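Local structure of FERM, ARHGEF and pleckstrin domain-containing protein 2 (Mus musculus, 6D2K) at residues C270-F273 against W274-C277; T228-W231 against S232-R235. The protein activates RAC1 as a guanine nucleotide exchange factor and acts in semaphorin responses and actin remodelling, its FERM domain being the part described here. All coordinates share one frame; numbering follows the deposited sequence.

Along the chain, contact 2 comes first. Strand 224-230 of the PH-like lobe of the FERM domain ends within residues 228-231, W231 already opening the turn, and contact 2 carries the chain through 232-235 into strand 236-240. The turn thus joins the fourth and fifth of the lobe's seven antiparallel strands, the step from one sheet of the PH-like sandwich to the other. Contact 1 follows later, within helix 267-284, where residues 270-273 and 274-277 are successive parts of one helix. The two contacts stand in series, neither nested nor crossed, with centres about 16 Å apart. They nevertheless meet: CH2 of W231 packs 3.4 Å from O of C277, bringing the turn against the C-terminal helix.

Contact 1. Residues C270-F273 against W274-C277; sequences CKNF and WKIC
F273 and C277, one helical turn apart and both buried, form the tight side of this contact. SG of C277 sits over one face of the phenyl ring, 3.6 Å from the centroid of the F273 ring and displaced toward its rim, with the closest approach at CZ of F273 (3.4 Å). This is a cysteine sulfur-aromatic contact; chi1 of C277 (-72°) swings SG back beside its own backbone N and so over the ring. Nearby, CG2 of I276 reaches CD1 of F273 at 4.0 Å, the two side chains crossing at about a right angle. H198, L210 and, edge-to-face, F244 also pack on this ring, so an alanine in place of this phenylalanine would probably leave the C277 sulfur without its aromatic partner and open a gap against the sheet.

The flank of K271 and K275 is looser and partly exposed: both run outward as extended chains and touch through their CE methylenes, 3.6 Å apart. Their NZ atoms are 4.7 Å from each other, and that of K275 is salt-bridged to E64. Under the lysines N of K275 donates to O of K271 at 2.9 Å; on the packed flank N of C277 donates to O of F273 at 3.0 Å. The helix is thus two-sided: an apolar flank packs on the PH-like sheet, while a basic one reaches the ubiquitin-like lobe through E64, whose carboxylate probably eases the repulsion between the lysines.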
# COMPACT_ATOMS: atom_id res chain seq x y z
N CYS A 270 -5.58 2.62 -16.65
CA CYS A 270 -5.60 4.07 -16.64
C CYS A 270 -6.65 4.57 -15.64
O CYS A 270 -6.38 5.44 -14.80
CB CYS A 270 -5.90 4.59 -18.05
SG CYS A 270 -5.79 6.37 -18.14
N LYS A 271 -7.87 4.03 -15.75
CA LYS A 271 -8.98 4.41 -14.88
C LYS A 271 -8.63 4.18 -13.41
O LYS A 271 -8.91 5.03 -12.56
CB LYS A 271 -10.21 3.59 -15.25
CG LYS A 271 -11.44 3.88 -14.40
CD LYS A 271 -12.65 3.19 -15.01
CE LYS A 271 -13.94 3.48 -14.25
NZ LYS A 271 -15.10 2.89 -15.00
N ASN A 272 -8.03 3.04 -13.13
CA ASN A 272 -7.65 2.72 -11.76
C ASN A 272 -6.61 3.68 -11.21
O ASN A 272 -6.68 4.04 -10.04
CB ASN A 272 -7.16 1.29 -11.67
CG ASN A 272 -8.28 0.29 -11.80
OD1 ASN A 272 -9.45 0.62 -11.59
ND2 ASN A 272 -7.93 -0.95 -12.13
N PHE A 273 -5.64 4.08 -12.02
CA PHE A 273 -4.66 5.07 -11.56
C PHE A 273 -5.32 6.43 -11.34
O PHE A 273 -5.04 7.11 -10.35
CB PHE A 273 -3.47 5.20 -12.52
CG PHE A 273 -2.40 6.13 -11.99
CD1 PHE A 273 -1.75 5.85 -10.81
CD2 PHE A 273 -2.07 7.29 -12.67
CE1 PHE A 273 -0.78 6.72 -10.31
CE2 PHE A 273 -1.10 8.15 -12.18
CZ PHE A 273 -0.45 7.86 -10.99
N TRP A 274 -6.17 6.84 -12.27
CA TRP A 274 -6.92 8.06 -12.08
C TRP A 274 -7.69 8.04 -10.76
O TRP A 274 -7.67 9.02 -10.01
CB TRP A 274 -7.89 8.27 -13.27
CG TRP A 274 -8.80 9.44 -13.11
CD1 TRP A 274 -8.51 10.76 -13.36
CD2 TRP A 274 -10.16 9.40 -12.68
NE1 TRP A 274 -9.62 11.54 -13.09
CE2 TRP A 274 -10.64 10.73 -12.67
CE3 TRP A 274 -11.03 8.37 -12.30
CZ2 TRP A 274 -11.93 11.06 -12.30
CZ3 TRP A 274 -12.32 8.70 -11.92
CH2 TRP A 274 -12.76 10.03 -11.94
N LYS A 275 -8.37 6.94 -10.49
CA LYS A 275 -9.18 6.83 -9.27
C LYS A 275 -8.34 7.02 -8.01
O LYS A 275 -8.72 7.77 -7.12
CB LYS A 275 -9.91 5.48 -9.19
CG LYS A 275 -11.09 5.29 -10.17
CD LYS A 275 -11.80 3.96 -9.88
CE LYS A 275 -13.06 3.82 -10.73
NZ LYS A 275 -13.74 2.51 -10.51
N ILE A 276 -7.19 6.35 -7.94
CA ILE A 276 -6.37 6.45 -6.73
C ILE A 276 -5.78 7.85 -6.59
O ILE A 276 -5.61 8.36 -5.48
CB ILE A 276 -5.29 5.34 -6.62
CG1 ILE A 276 -4.66 5.33 -5.21
CG2 ILE A 276 -4.21 5.54 -7.64
CD1 ILE A 276 -5.63 5.02 -4.09
N CYS A 277 -5.48 8.50 -7.72
CA CYS A 277 -4.99 9.88 -7.65
C CYS A 277 -6.05 10.83 -7.12
O CYS A 277 -5.78 11.66 -6.25
CB CYS A 277 -4.50 10.39 -9.00
SG CYS A 277 -2.97 9.67 -9.58

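Contact 2. Residues T228-W231 against S232-R235; sequences TFNW and SKVR
V234 folds back against N230 and W231, and its side chain can be followed atom by atom. CB lies 3.7 Å from O of W231 and 4.3 Å from CE3 of W231, oblique to the indole. Beyond it, CG2 turns toward the strand backbone, coming within 3.4 Å of O of N230 and 3.7 Å of O of F229. The first torsion explains this reach: with CG1 anti to the backbone N (chi1 174°), CG2 is left beside that nitrogen and directed at the two carbonyls.

Two backbone bonds of i to i+3 spacing, as in a short 3-10 turn, shape the loop. N of K233 donates to O of N230 at 2.9 Å, and N of V234 donates to O of W231 at 3.1 Å; both donors stand above the carbonyl planes, the second by 69°. The N230 and K233 side chains lie side by side and point the same way, with OD1 of N230 still 3.8 Å from NZ of K233.

The buried W231 is fixed from beyond the turn, NE1 hydrogen-bonded to O of S213 and the ring meeting H281 of the C-terminal helix edge-to-face. F229, on strand 224-230, rests on V219 of strand 216-221 and I246 of strand 243-247; V234 touches L248 in the loop beyond the latter. This connection within the PH-like lobe, its W231 covered by helix 267-284, passes the chain to strand 236-240.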
# COMPACT_ATOMS: atom_id res chain seq x y z
N THR A 228 7.85 15.51 -9.66
CA THR A 228 6.81 15.56 -8.66
C THR A 228 5.85 16.66 -9.07
O THR A 228 6.22 17.83 -9.14
CB THR A 228 7.37 15.85 -7.24
OG1 THR A 228 8.20 14.77 -6.81
CG2 THR A 228 6.23 16.01 -6.26
N PHE A 229 4.61 16.29 -9.38
CA PHE A 229 3.59 17.27 -9.69
C PHE A 229 2.82 17.51 -8.40
O PHE A 229 1.84 16.83 -8.12
CB PHE A 229 2.70 16.79 -10.84
CG PHE A 229 3.46 16.42 -12.08
CD1 PHE A 229 4.34 17.32 -12.66
CD2 PHE A 229 3.33 15.16 -12.65
CE1 PHE A 229 5.06 16.98 -13.78
CE2 PHE A 229 4.05 14.82 -13.77
CZ PHE A 229 4.91 15.72 -14.34
N ASN A 230 3.28 18.48 -7.63
CA ASN A 230 2.68 18.78 -6.34
C ASN A 230 1.22 19.15 -6.47
O ASN A 230 0.81 19.79 -7.44
CB ASN A 230 3.42 19.94 -5.66
CG ASN A 230 4.91 19.71 -5.59
OD1 ASN A 230 5.64 20.02 -6.54
ND2 ASN A 230 5.38 19.18 -4.47
N TRP A 231 0.42 18.76 -5.48
CA TRP A 231 -1.02 19.02 -5.54
C TRP A 231 -1.36 20.48 -5.77
O TRP A 231 -2.35 20.80 -6.43
CB TRP A 231 -1.72 18.49 -4.28
CG TRP A 231 -1.71 17.00 -4.16
CD1 TRP A 231 -1.15 16.26 -3.16
CD2 TRP A 231 -2.30 16.07 -5.07
NE1 TRP A 231 -1.35 14.91 -3.39
CE2 TRP A 231 -2.06 14.77 -4.56
CE3 TRP A 231 -3.00 16.20 -6.27
CZ2 TRP A 231 -2.50 13.62 -5.21
CZ3 TRP A 231 -3.43 15.06 -6.91
CH2 TRP A 231 -3.17 13.79 -6.39
N SER A 232 -0.54 21.38 -5.23
CA SER A 232 -0.81 22.80 -5.36
C SER A 232 -0.77 23.26 -6.82
O SER A 232 -1.37 24.28 -7.17
CB SER A 232 0.18 23.62 -4.51
OG SER A 232 1.51 23.47 -4.97
N LYS A 233 -0.10 22.49 -7.68
CA LYS A 233 0.05 22.86 -9.09
C LYS A 233 -0.90 22.11 -9.99
O LYS A 233 -0.97 22.38 -11.19
CB LYS A 233 1.48 22.61 -9.56
CG LYS A 233 2.54 23.31 -8.72
CD LYS A 233 3.94 22.89 -9.15
CE LYS A 233 4.99 23.45 -8.20
NZ LYS A 233 6.36 23.08 -8.63
N VAL A 234 -1.63 21.16 -9.42
CA VAL A 234 -2.53 20.32 -10.20
C VAL A 234 -3.93 20.92 -10.21
O VAL A 234 -4.56 21.07 -9.16
CB VAL A 234 -2.59 18.90 -9.60
CG1 VAL A 234 -3.65 18.05 -10.31
CG2 VAL A 234 -1.22 18.25 -9.68
N ARG A 235 -4.41 21.29 -11.39
CA ARG A 235 -5.72 21.90 -11.54
C ARG A 235 -6.81 20.86 -11.77
O ARG A 235 -7.93 21.02 -11.30
CB ARG A 235 -5.71 22.87 -12.71
CG ARG A 235 -4.54 23.85 -12.69
CD ARG A 235 -4.94 25.16 -12.03
NE ARG A 235 -4.53 25.21 -10.63
CZ ARG A 235 -3.35 25.66 -10.23
NH1 ARG A 235 -2.47 26.10 -11.11
NH2 ARG A 235 -3.05 25.67 -8.94